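Local coordinates for uncharacterized protein (Silicibacter pomeroyi DSS-3, PDB 2QTP), which is of unknown function but may have a role in amino-acid metabolism, at residues T27-N38 and N161-S172; K4-I12 and V152-E162. All coordinates share one frame; numbering follows the deposited sequence.

Interaction 1 of 2, residues T27-N38 and N161-S172; sequences TRKAVAVAVIEN and NEIMVAVAVTDS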
loop_
_atom_site.group_PDB
_atom_site.type_symbol
_atom_site.label_atom_id
_atom_site.label_comp_id
_atom_site.label_asym_id
_atom_site.label_seq_id
_atom_site.Cartn_x
_atom_site.Cartn_y
_atom_site.Cartn_z
ATOM N N THR A 27 9.042 18.015 4.413
ATOM C CA THR A 27 8.315 16.892 4.905
ATOM C C THR A 27 8.236 15.851 3.783
ATOM O O THR A 27 8.208 16.192 2.608
ATOM C CB THR A 27 6.945 17.310 5.461
ATOM O OG1 THR A 27 6.193 17.981 4.457
ATOM C CG2 THR A 27 7.142 18.248 6.660
ATOM N N ARG A 28 8.248 14.574 4.145
ATOM C CA ARG A 28 8.318 13.529 3.153
ATOM C C ARG A 28 7.342 12.405 3.401
ATOM O O ARG A 28 7.062 12.040 4.550
ATOM C CB ARG A 28 9.735 12.953 3.080
ATOM C CG ARG A 28 10.835 13.954 2.746
ATOM C CD ARG A 28 12.167 13.256 2.621
ATOM N NE ARG A 28 12.528 12.626 3.895
ATOM C CZ ARG A 28 13.398 11.630 4.036
ATOM N NH1 ARG A 28 14.021 11.110 2.977
ATOM N NH2 ARG A 28 13.636 11.147 5.239
ATOM N N LYS A 29 6.829 11.849 2.310
ATOM C CA LYS A 29 5.942 10.699 2.363
ATOM C C LYS A 29 6.509 9.651 1.418
ATOM O O LYS A 29 7.038 9.985 0.345
ATOM C CB LYS A 29 4.536 11.049 1.868
ATOM C CG LYS A 29 3.913 12.287 2.448
ATOM C CD LYS A 29 2.507 12.414 1.888
ATOM C CE LYS A 29 1.716 13.538 2.518
ATOM N NZ LYS A 29 0.425 13.636 1.793
ATOM N N ALA A 30 6.391 8.387 1.788
ATOM C CA ALA A 30 6.815 7.310 0.901
ATOM C C ALA A 30 5.732 6.269 0.901
ATOM O O ALA A 30 5.035 6.090 1.912
ATOM C CB ALA A 30 8.150 6.712 1.348
ATOM N N VAL A 31 5.580 5.584 -0.226
ATOM C CA VAL A 31 4.649 4.468 -0.337
ATOM C C VAL A 31 5.301 3.388 -1.217
ATOM O O VAL A 31 5.920 3.703 -2.221
ATOM C CB VAL A 31 3.222 4.899 -0.866
ATOM C CG1 VAL A 31 3.286 5.746 -2.065
ATOM C CG2 VAL A 31 2.330 3.660 -1.139
ATOM N N ALA A 32 5.243 2.141 -0.768
ATOM C CA ALA A 32 5.766 0.987 -1.506
ATOM C C ALA A 32 4.548 0.120 -1.886
ATOM O O ALA A 32 3.661 -0.113 -1.056
ATOM C CB ALA A 32 6.802 0.193 -0.653
ATOM N N VAL A 33 4.522 -0.321 -3.142
ATOM C CA VAL A 33 3.410 -1.059 -3.732
ATOM C C VAL A 33 3.915 -2.362 -4.376
ATOM O O VAL A 33 4.987 -2.374 -5.019
ATOM C CB VAL A 33 2.715 -0.201 -4.834
ATOM C CG1 VAL A 33 1.587 -0.946 -5.443
ATOM C CG2 VAL A 33 2.236 1.091 -4.238
ATOM N N ALA A 34 3.165 -3.450 -4.170
ATOM C CA ALA A 34 3.447 -4.762 -4.806
ATOM C C ALA A 34 2.225 -5.196 -5.570
ATOM O O ALA A 34 1.094 -4.991 -5.124
ATOM C CB ALA A 34 3.838 -5.834 -3.793
ATOM N N VAL A 35 2.468 -5.734 -6.758
ATOM C CA VAL A 35 1.426 -6.320 -7.590
ATOM C C VAL A 35 1.627 -7.826 -7.554
ATOM O O VAL A 35 2.664 -8.335 -7.973
ATOM C CB VAL A 35 1.448 -5.779 -9.033
ATOM C CG1 VAL A 35 0.314 -6.401 -9.881
ATOM C CG2 VAL A 35 1.388 -4.225 -9.022
ATOM N N ILE A 36 0.634 -8.543 -7.028
ATOM C CA ILE A 36 0.720 -9.994 -6.943
ATOM C C ILE A 36 -0.455 -10.660 -7.627
ATOM O O ILE A 36 -1.474 -10.047 -7.803
ATOM C CB ILE A 36 0.749 -10.479 -5.467
ATOM C CG1 ILE A 36 -0.518 -10.022 -4.732
ATOM C CG2 ILE A 36 1.997 -9.964 -4.758
ATOM C CD1 ILE A 36 -0.863 -10.831 -3.514
ATOM N N GLU A 37 -0.293 -11.925 -7.995
ATOM C CA GLU A 37 -1.379 -12.743 -8.498
ATOM C C GLU A 37 -2.297 -13.105 -7.334
ATOM O O GLU A 37 -1.829 -13.441 -6.251
ATOM C CB GLU A 37 -0.826 -14.010 -9.168
ATOM C CG GLU A 37 -1.915 -14.970 -9.704
ATOM C CD GLU A 37 -1.344 -16.272 -10.295
ATOM O OE1 GLU A 37 -0.656 -16.196 -11.344
ATOM O OE2 GLU A 37 -1.594 -17.356 -9.703
ATOM N N ASN A 38 -3.606 -12.975 -7.541
ATOM C CA ASN A 38 -4.596 -13.348 -6.536
ATOM C C ASN A 38 -4.836 -14.835 -6.716
ATOM O O ASN A 38 -5.327 -15.247 -7.770
ATOM C CB ASN A 38 -5.864 -12.525 -6.776
ATOM C CG ASN A 38 -6.977 -12.816 -5.828
ATOM O OD1 ASN A 38 -6.883 -13.680 -4.944
ATOM N ND2 ASN A 38 -8.117 -12.119 -6.055
ATOM N N ASN A 161 -6.902 -10.624 -12.438
ATOM C CA ASN A 161 -6.493 -11.707 -11.539
ATOM C C ASN A 161 -5.410 -11.323 -10.532
ATOM O O ASN A 161 -4.734 -12.200 -10.011
ATOM C CB ASN A 161 -6.014 -12.923 -12.347
ATOM C CG ASN A 161 -4.658 -12.670 -13.104
ATOM O OD1 ASN A 161 -4.294 -11.523 -13.449
ATOM N ND2 ASN A 161 -3.934 -13.760 -13.377
ATOM N N GLU A 162 -5.267 -10.025 -10.242
ATOM C CA GLU A 162 -4.237 -9.542 -9.339
ATOM C C GLU A 162 -4.779 -8.774 -8.144
ATOM O O GLU A 162 -5.962 -8.427 -8.095
ATOM C CB GLU A 162 -3.280 -8.626 -10.107
ATOM C CG GLU A 162 -2.567 -9.301 -11.285
ATOM C CD GLU A 162 -1.565 -8.394 -11.996
ATOM O OE1 GLU A 162 -1.831 -7.170 -12.183
ATOM O OE2 GLU A 162 -0.493 -8.911 -12.351
ATOM N N ILE A 163 -3.866 -8.497 -7.207
ATOM C CA ILE A 163 -4.070 -7.556 -6.080
ATOM C C ILE A 163 -2.876 -6.569 -6.028
ATOM O O ILE A 163 -1.719 -6.988 -6.195
ATOM C CB ILE A 163 -4.212 -8.247 -4.703
ATOM C CG1 ILE A 163 -5.284 -9.323 -4.729
ATOM C CG2 ILE A 163 -4.595 -7.255 -3.589
ATOM C CD1 ILE A 163 -5.490 -10.015 -3.390
HETATM N N MSE A 164 -3.178 -5.267 -5.878
HETATM C CA MSE A 164 -2.170 -4.219 -5.725
HETATM C C MSE A 164 -2.229 -3.812 -4.246
HETATM O O MSE A 164 -3.255 -3.351 -3.753
HETATM C CB MSE A 164 -2.453 -3.032 -6.663
HETATM C CG MSE A 164 -1.364 -2.034 -6.726
HETATM SE SE MSE A 164 -1.580 -0.588 -7.921
HETATM C CE MSE A 164 -3.027 0.424 -7.000
ATOM N N VAL A 165 -1.150 -4.063 -3.525
ATOM C CA VAL A 165 -1.084 -3.807 -2.084
ATOM C C VAL A 165 -0.075 -2.669 -1.829
ATOM O O VAL A 165 0.973 -2.675 -2.407
ATOM C CB VAL A 165 -0.591 -5.093 -1.378
ATOM C CG1 VAL A 165 -0.627 -4.922 0.146
ATOM C CG2 VAL A 165 -1.425 -6.312 -1.872
ATOM N N ALA A 166 -0.393 -1.743 -0.937
ATOM C CA ALA A 166 0.437 -0.603 -0.623
ATOM C C ALA A 166 0.612 -0.385 0.884
ATOM O O ALA A 166 -0.315 -0.585 1.676
ATOM C CB ALA A 166 -0.163 0.689 -1.269
ATOM N N VAL A 167 1.828 0.022 1.262
ATOM C CA VAL A 167 2.155 0.487 2.617
ATOM C C VAL A 167 2.805 1.876 2.492
ATOM O O VAL A 167 3.692 2.091 1.644
ATOM C CB VAL A 167 3.106 -0.494 3.327
ATOM C CG1 VAL A 167 3.646 0.110 4.621
ATOM C CG2 VAL A 167 2.392 -1.891 3.554
ATOM N N ALA A 168 2.361 2.821 3.319
ATOM C CA ALA A 168 2.878 4.186 3.301
ATOM C C ALA A 168 3.364 4.566 4.695
ATOM O O ALA A 168 2.853 4.049 5.693
ATOM C CB ALA A 168 1.794 5.151 2.850
ATOM N N VAL A 169 4.350 5.460 4.729
ATOM C CA VAL A 169 4.966 5.996 5.929
ATOM C C VAL A 169 5.288 7.471 5.639
ATOM O O VAL A 169 5.580 7.829 4.494
ATOM C CB VAL A 169 6.287 5.223 6.280
ATOM C CG1 VAL A 169 6.871 5.717 7.585
ATOM C CG2 VAL A 169 6.029 3.706 6.383
ATOM N N THR A 170 5.187 8.332 6.649
ATOM C CA THR A 170 5.571 9.719 6.503
ATOM C C THR A 170 6.687 10.009 7.477
ATOM O O THR A 170 6.832 9.334 8.489
ATOM C CB THR A 170 4.447 10.755 6.768
ATOM O OG1 THR A 170 4.076 10.716 8.137
ATOM C CG2 THR A 170 3.237 10.524 5.904
ATOM N N ASP A 171 7.492 10.997 7.126
ATOM C CA ASP A 171 8.580 11.441 7.971
ATOM C C ASP A 171 8.637 12.953 8.050
ATOM O O ASP A 171 8.633 13.652 7.029
ATOM C CB ASP A 171 9.898 10.932 7.408
ATOM C CG ASP A 171 11.080 11.425 8.186
ATOM O OD1 ASP A 171 10.978 11.553 9.426
ATOM O OD2 ASP A 171 12.122 11.673 7.557
ATOM N N SER A 172 8.683 13.452 9.276
ATOM C CA SER A 172 8.994 14.873 9.547
ATOM C C SER A 172 7.746 15.752 9.618
ATOM O O SER A 172 7.799 16.849 10.183
ATOM C CB SER A 172 9.997 15.437 8.509
ATOM O OG SER A 172 10.537 16.667 8.923
HETATM O O HOH W 1 -8.052 -10.459 -8.441
#
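Ile163 and Ile36 face each other as an antiparallel hydrogen-bonded pair, side chains side by side and pointing the same way, with Ile36 CG1 4.1 Å from Ile163 CB. CG1 of Ile163 stands beside its own backbone N (chi1 -53°), which carries it along to Asn38, whose CB lies 3.8 Å away. Asn38 then closes this end of the ladder: its N donates to Asn161 O, and one water bridges its ND2 to Glu162 O, while OD1 takes the N-H of Phe40 and ND2 also bonds His94. At the far end, the hydrogen-bonded pair Arg28 and Asp171 adds a salt bridge to its backbone bonds. The Arg28 chain bends at chi3 (-62°), bringing NH2 to 2.8 Å from Asp171 OD2, which sits at the edge of the guanidinium and receives the bond through its anti lone pair; the two flat groups are turned 68° apart. NH2 also reaches Leu70 O. Between these ends the paired N-H and C=O groups of Ala30 and Val169, Ala32 and Val167, and Ala34 and Val165 satisfy each other. On the sheet face bearing Val31, Val33 and Val35, Val33 CG1 presses tightly on CG of Met164 (selenomethionine), 3.4 Å away, while Val33 CG2 meets Ala166 CB. Helix 49-70 packs against the face carrying Ala30, Ala32 and Val169; strands 131-135 and 148-152 pack against the other. This long, regular antiparallel ladder, its axes 4.6 Å apart at closest, lies at the heart of the sheet in a variant of the Bacillus chorismate mutase fold.

Interaction 2 of 2, residues K4-I12 and V152-E162; sequences KIRKIAVFI and VRLNDAPRANE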
loop_
_atom_site.group_PDB
_atom_site.type_symbol
_atom_site.label_atom_id
_atom_site.label_comp_id
_atom_site.label_asym_id
_atom_site.label_seq_id
_atom_site.Cartn_x
_atom_site.Cartn_y
_atom_site.Cartn_z
ATOM N N LYS A 4 4.421 -14.574 -5.507
ATOM C CA LYS A 4 4.017 -14.219 -6.917
ATOM C C LYS A 4 4.007 -12.712 -7.149
ATOM O O LYS A 4 2.949 -12.189 -7.481
ATOM C CB LYS A 4 2.598 -14.751 -7.209
ATOM N N ILE A 5 5.133 -12.020 -6.955
ATOM C CA ILE A 5 5.220 -10.541 -7.172
ATOM C C ILE A 5 5.636 -10.209 -8.604
ATOM O O ILE A 5 6.755 -10.477 -9.008
ATOM C CB ILE A 5 6.225 -9.823 -6.202
ATOM C CG1 ILE A 5 5.819 -9.988 -4.737
ATOM C CG2 ILE A 5 6.321 -8.331 -6.512
ATOM C CD1 ILE A 5 6.945 -9.623 -3.744
ATOM N N ARG A 6 4.730 -9.623 -9.371
ATOM C CA ARG A 6 5.067 -9.185 -10.734
ATOM C C ARG A 6 5.903 -7.884 -10.796
ATOM O O ARG A 6 6.861 -7.756 -11.583
ATOM C CB ARG A 6 3.787 -9.009 -11.549
ATOM C CG ARG A 6 4.041 -8.536 -12.967
ATOM C CD ARG A 6 2.810 -8.700 -13.854
ATOM N NE ARG A 6 1.717 -7.772 -13.542
ATOM C CZ ARG A 6 1.596 -6.557 -14.057
ATOM N NH1 ARG A 6 2.502 -6.084 -14.902
ATOM N NH2 ARG A 6 0.553 -5.801 -13.737
ATOM N N LYS A 7 5.514 -6.918 -9.963
ATOM C CA LYS A 7 6.093 -5.570 -9.948
ATOM C C LYS A 7 6.133 -5.053 -8.522
ATOM O O LYS A 7 5.191 -5.297 -7.752
ATOM C CB LYS A 7 5.159 -4.564 -10.667
ATOM C CG LYS A 7 5.350 -4.272 -12.083
ATOM C CD LYS A 7 4.569 -3.007 -12.447
ATOM C CE LYS A 7 4.811 -2.594 -13.889
ATOM N NZ LYS A 7 4.190 -1.260 -14.151
ATOM N N ILE A 8 7.173 -4.293 -8.203
ATOM C CA ILE A 8 7.248 -3.540 -6.957
ATOM C C ILE A 8 7.525 -2.095 -7.365
ATOM O O ILE A 8 8.289 -1.844 -8.271
ATOM C CB ILE A 8 8.381 -4.005 -6.004
ATOM C CG1 ILE A 8 8.084 -5.373 -5.416
ATOM C CG2 ILE A 8 8.545 -3.016 -4.824
ATOM C CD1 ILE A 8 9.211 -5.870 -4.571
ATOM N N ALA A 9 6.889 -1.144 -6.702
ATOM C CA ALA A 9 7.094 0.261 -7.036
ATOM C C ALA A 9 7.197 1.055 -5.743
ATOM O O ALA A 9 6.489 0.744 -4.765
ATOM C CB ALA A 9 5.950 0.761 -7.892
ATOM N N VAL A 10 8.082 2.050 -5.726
ATOM C CA VAL A 10 8.258 2.925 -4.554
ATOM C C VAL A 10 8.125 4.385 -5.015
ATOM O O VAL A 10 8.709 4.777 -6.038
ATOM C CB VAL A 10 9.596 2.643 -3.827
ATOM C CG1 VAL A 10 9.770 3.544 -2.610
ATOM C CG2 VAL A 10 9.677 1.157 -3.413
ATOM N N PHE A 11 7.318 5.160 -4.298
ATOM C CA PHE A 11 7.038 6.592 -4.611
ATOM C C PHE A 11 7.418 7.409 -3.386
ATOM O O PHE A 11 6.997 7.071 -2.275
ATOM C CB PHE A 11 5.539 6.860 -4.863
ATOM C CG PHE A 11 4.865 5.902 -5.842
ATOM C CD1 PHE A 11 4.727 4.546 -5.568
ATOM C CD2 PHE A 11 4.293 6.387 -7.020
ATOM C CE1 PHE A 11 4.089 3.697 -6.480
ATOM C CE2 PHE A 11 3.630 5.538 -7.937
ATOM C CZ PHE A 11 3.541 4.199 -7.664
ATOM N N ILE A 12 8.244 8.441 -3.568
ATOM C CA ILE A 12 8.568 9.350 -2.490
ATOM C C ILE A 12 8.207 10.774 -2.924
ATOM O O ILE A 12 8.460 11.177 -4.070
ATOM C CB ILE A 12 10.071 9.394 -2.169
ATOM C CG1 ILE A 12 10.649 8.002 -2.010
ATOM C CG2 ILE A 12 10.314 10.185 -0.882
ATOM C CD1 ILE A 12 12.096 8.035 -1.559
ATOM N N VAL A 152 -1.587 6.414 -5.083
ATOM C CA VAL A 152 -0.696 5.607 -5.891
ATOM C C VAL A 152 -1.467 5.016 -7.049
ATOM O O VAL A 152 -2.678 4.795 -6.967
ATOM C CB VAL A 152 -0.029 4.432 -5.090
ATOM C CG1 VAL A 152 0.674 4.939 -3.878
ATOM C CG2 VAL A 152 -1.031 3.393 -4.657
ATOM N N ARG A 153 -0.765 4.807 -8.158
ATOM C CA ARG A 153 -1.316 4.041 -9.265
ATOM C C ARG A 153 -0.230 3.411 -10.060
ATOM O O ARG A 153 0.897 3.820 -9.963
ATOM C CB ARG A 153 -2.233 4.849 -10.157
ATOM C CG ARG A 153 -1.608 5.914 -10.943
ATOM C CD ARG A 153 -2.498 6.202 -12.185
ATOM N NE ARG A 153 -1.562 6.412 -13.237
ATOM C CZ ARG A 153 -1.648 5.961 -14.466
ATOM N NH1 ARG A 153 -2.685 5.291 -14.933
ATOM N NH2 ARG A 153 -0.649 6.249 -15.256
ATOM N N LEU A 154 -0.559 2.368 -10.796
ATOM C CA LEU A 154 0.364 1.785 -11.760
ATOM C C LEU A 154 -0.472 1.605 -13.032
ATOM O O LEU A 154 -1.601 1.073 -12.961
ATOM C CB LEU A 154 0.896 0.452 -11.251
ATOM C CG LEU A 154 1.876 0.493 -10.085
ATOM C CD1 LEU A 154 2.106 -0.937 -9.530
ATOM C CD2 LEU A 154 3.182 1.166 -10.497
ATOM N N ASN A 155 0.088 2.019 -14.174
ATOM C CA ASN A 155 -0.619 2.010 -15.439
ATOM C C ASN A 155 -1.194 0.646 -15.793
ATOM O O ASN A 155 -2.254 0.565 -16.394
ATOM C CB ASN A 155 0.264 2.553 -16.602
ATOM C CG ASN A 155 1.326 1.548 -17.059
ATOM O OD1 ASN A 155 2.137 1.073 -16.252
ATOM N ND2 ASN A 155 1.297 1.186 -18.354
ATOM N N ASP A 156 -0.539 -0.430 -15.364
ATOM C CA ASP A 156 -0.926 -1.755 -15.820
ATOM C C ASP A 156 -1.383 -2.685 -14.700
ATOM O O ASP A 156 -1.399 -3.885 -14.870
ATOM C CB ASP A 156 0.272 -2.365 -16.539
ATOM C CG ASP A 156 1.468 -2.611 -15.592
ATOM O OD1 ASP A 156 1.577 -2.011 -14.489
ATOM O OD2 ASP A 156 2.329 -3.398 -15.979
ATOM N N ALA A 157 -1.772 -2.133 -13.559
ATOM C CA ALA A 157 -2.104 -2.957 -12.442
ATOM C C ALA A 157 -3.182 -2.274 -11.619
ATOM O O ALA A 157 -3.322 -1.043 -11.674
ATOM C CB ALA A 157 -0.841 -3.239 -11.594
ATOM N N PRO A 158 -3.999 -3.063 -10.896
ATOM C CA PRO A 158 -4.053 -4.539 -10.899
ATOM C C PRO A 158 -4.898 -5.101 -12.058
ATOM O O PRO A 158 -6.007 -4.640 -12.311
ATOM C CB PRO A 158 -4.757 -4.853 -9.588
ATOM C CG PRO A 158 -5.705 -3.687 -9.400
ATOM C CD PRO A 158 -4.962 -2.489 -9.933
ATOM N N ARG A 159 -4.361 -6.088 -12.761
ATOM C CA ARG A 159 -5.129 -6.796 -13.762
ATOM C C ARG A 159 -6.237 -7.568 -13.041
ATOM O O ARG A 159 -6.259 -7.659 -11.810
ATOM C CB ARG A 159 -4.246 -7.766 -14.523
ATOM C CG ARG A 159 -3.138 -7.124 -15.361
ATOM C CD ARG A 159 -2.206 -8.256 -15.772
ATOM N NE ARG A 159 -0.994 -7.850 -16.476
ATOM C CZ ARG A 159 0.075 -8.633 -16.598
ATOM N NH1 ARG A 159 0.094 -9.841 -16.042
ATOM N NH2 ARG A 159 1.133 -8.209 -17.260
ATOM N N ALA A 160 -7.152 -8.128 -13.806
ATOM C CA ALA A 160 -8.323 -8.797 -13.230
ATOM C C ALA A 160 -8.001 -9.911 -12.216
ATOM O O ALA A 160 -8.724 -10.097 -11.217
ATOM C CB ALA A 160 -9.242 -9.306 -14.401
ATOM N N ASN A 161 -6.902 -10.624 -12.438
ATOM C CA ASN A 161 -6.493 -11.707 -11.539
ATOM C C ASN A 161 -5.410 -11.323 -10.532
ATOM O O ASN A 161 -4.734 -12.200 -10.011
ATOM C CB ASN A 161 -6.014 -12.923 -12.347
ATOM C CG ASN A 161 -4.658 -12.670 -13.104
ATOM O OD1 ASN A 161 -4.294 -11.523 -13.449
ATOM N ND2 ASN A 161 -3.934 -13.760 -13.377
ATOM N N GLU A 162 -5.267 -10.025 -10.242
ATOM C CA GLU A 162 -4.237 -9.542 -9.339
ATOM C C GLU A 162 -4.779 -8.774 -8.144
ATOM O O GLU A 162 -5.962 -8.427 -8.095
ATOM C CB GLU A 162 -3.280 -8.626 -10.107
ATOM C CG GLU A 162 -2.567 -9.301 -11.285
ATOM C CD GLU A 162 -1.565 -8.394 -11.996
ATOM O OE1 GLU A 162 -1.831 -7.170 -12.183
ATOM O OE2 GLU A 162 -0.493 -8.911 -12.351
#
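Arg6 is held between Glu162 and Asp156 of the loop 152-162. It grips Glu162 side-on: NE donates to OE2 at 2.8 Å and NH2 to OE1 at 3.2 Å, each oxygen accepting on its syn lone pair, with guanidinium and carboxylate nearly coplanar. The bend at chi3 (71°) turns the group so that NH1 meets Asp156 OD2 at 2.9 Å, an almost straight bond that enters from above the carboxylate plane. NH2 adds a weak bond to Asp156 O. The other Asp156 oxygen, OD1, takes Lys7 NZ at 2.7 Å, again from above the plane, and Glu162 OE1 also receives Arg159 N, which ties the acid to its own turn. Arg159, modelled in two conformers, lays its guanidinium flat over that of Arg6 in one of them, so this stack is doubtful. With an alanine at Arg6, Glu162 would probably lose both guanidinium donors and keep the Arg159 N bond on OE1, while Asp156 OD2 would lose its mate. Farther along, Leu154 CD2 packs on Ala9 CB at 3.8 Å, while Val152 CB sits over a face of the Phe11 ring and Arg153 O lies at its edge. Within the charged group three bases outnumber two acids by one charge; Arg6 and Lys7 make the close ion pairs, both carboxylates are likely to stay ionised, and the loop is fastened to the strand chiefly through side chains.

How the interactions relate
Strand 21-37 stands between the two contacts: interaction 1 uses one of its edges, and strand 5-15 of interaction 2 pairs with the other. Their centres are about 9 Å apart. Val33 N lies 2.8 Å from Ala9 O and Val35 O 2.8 Å from Arg6 N, probable hydrogen bonds that continue the sheet. The loop 152-162 folds against the face bearing Val31, Val33 and Val35, with Val31 CG1 3.3 Å from Val152 CG1 and Val35 CG2 3.4 Å from Leu154 CD1. Glu162 belongs to both contacts: its backbone starts strand 162-171 while its carboxylate takes part in the salt-bridge network. No active site is established; interaction 1 joins neighbouring strands, interaction 2 a loop to the next strand.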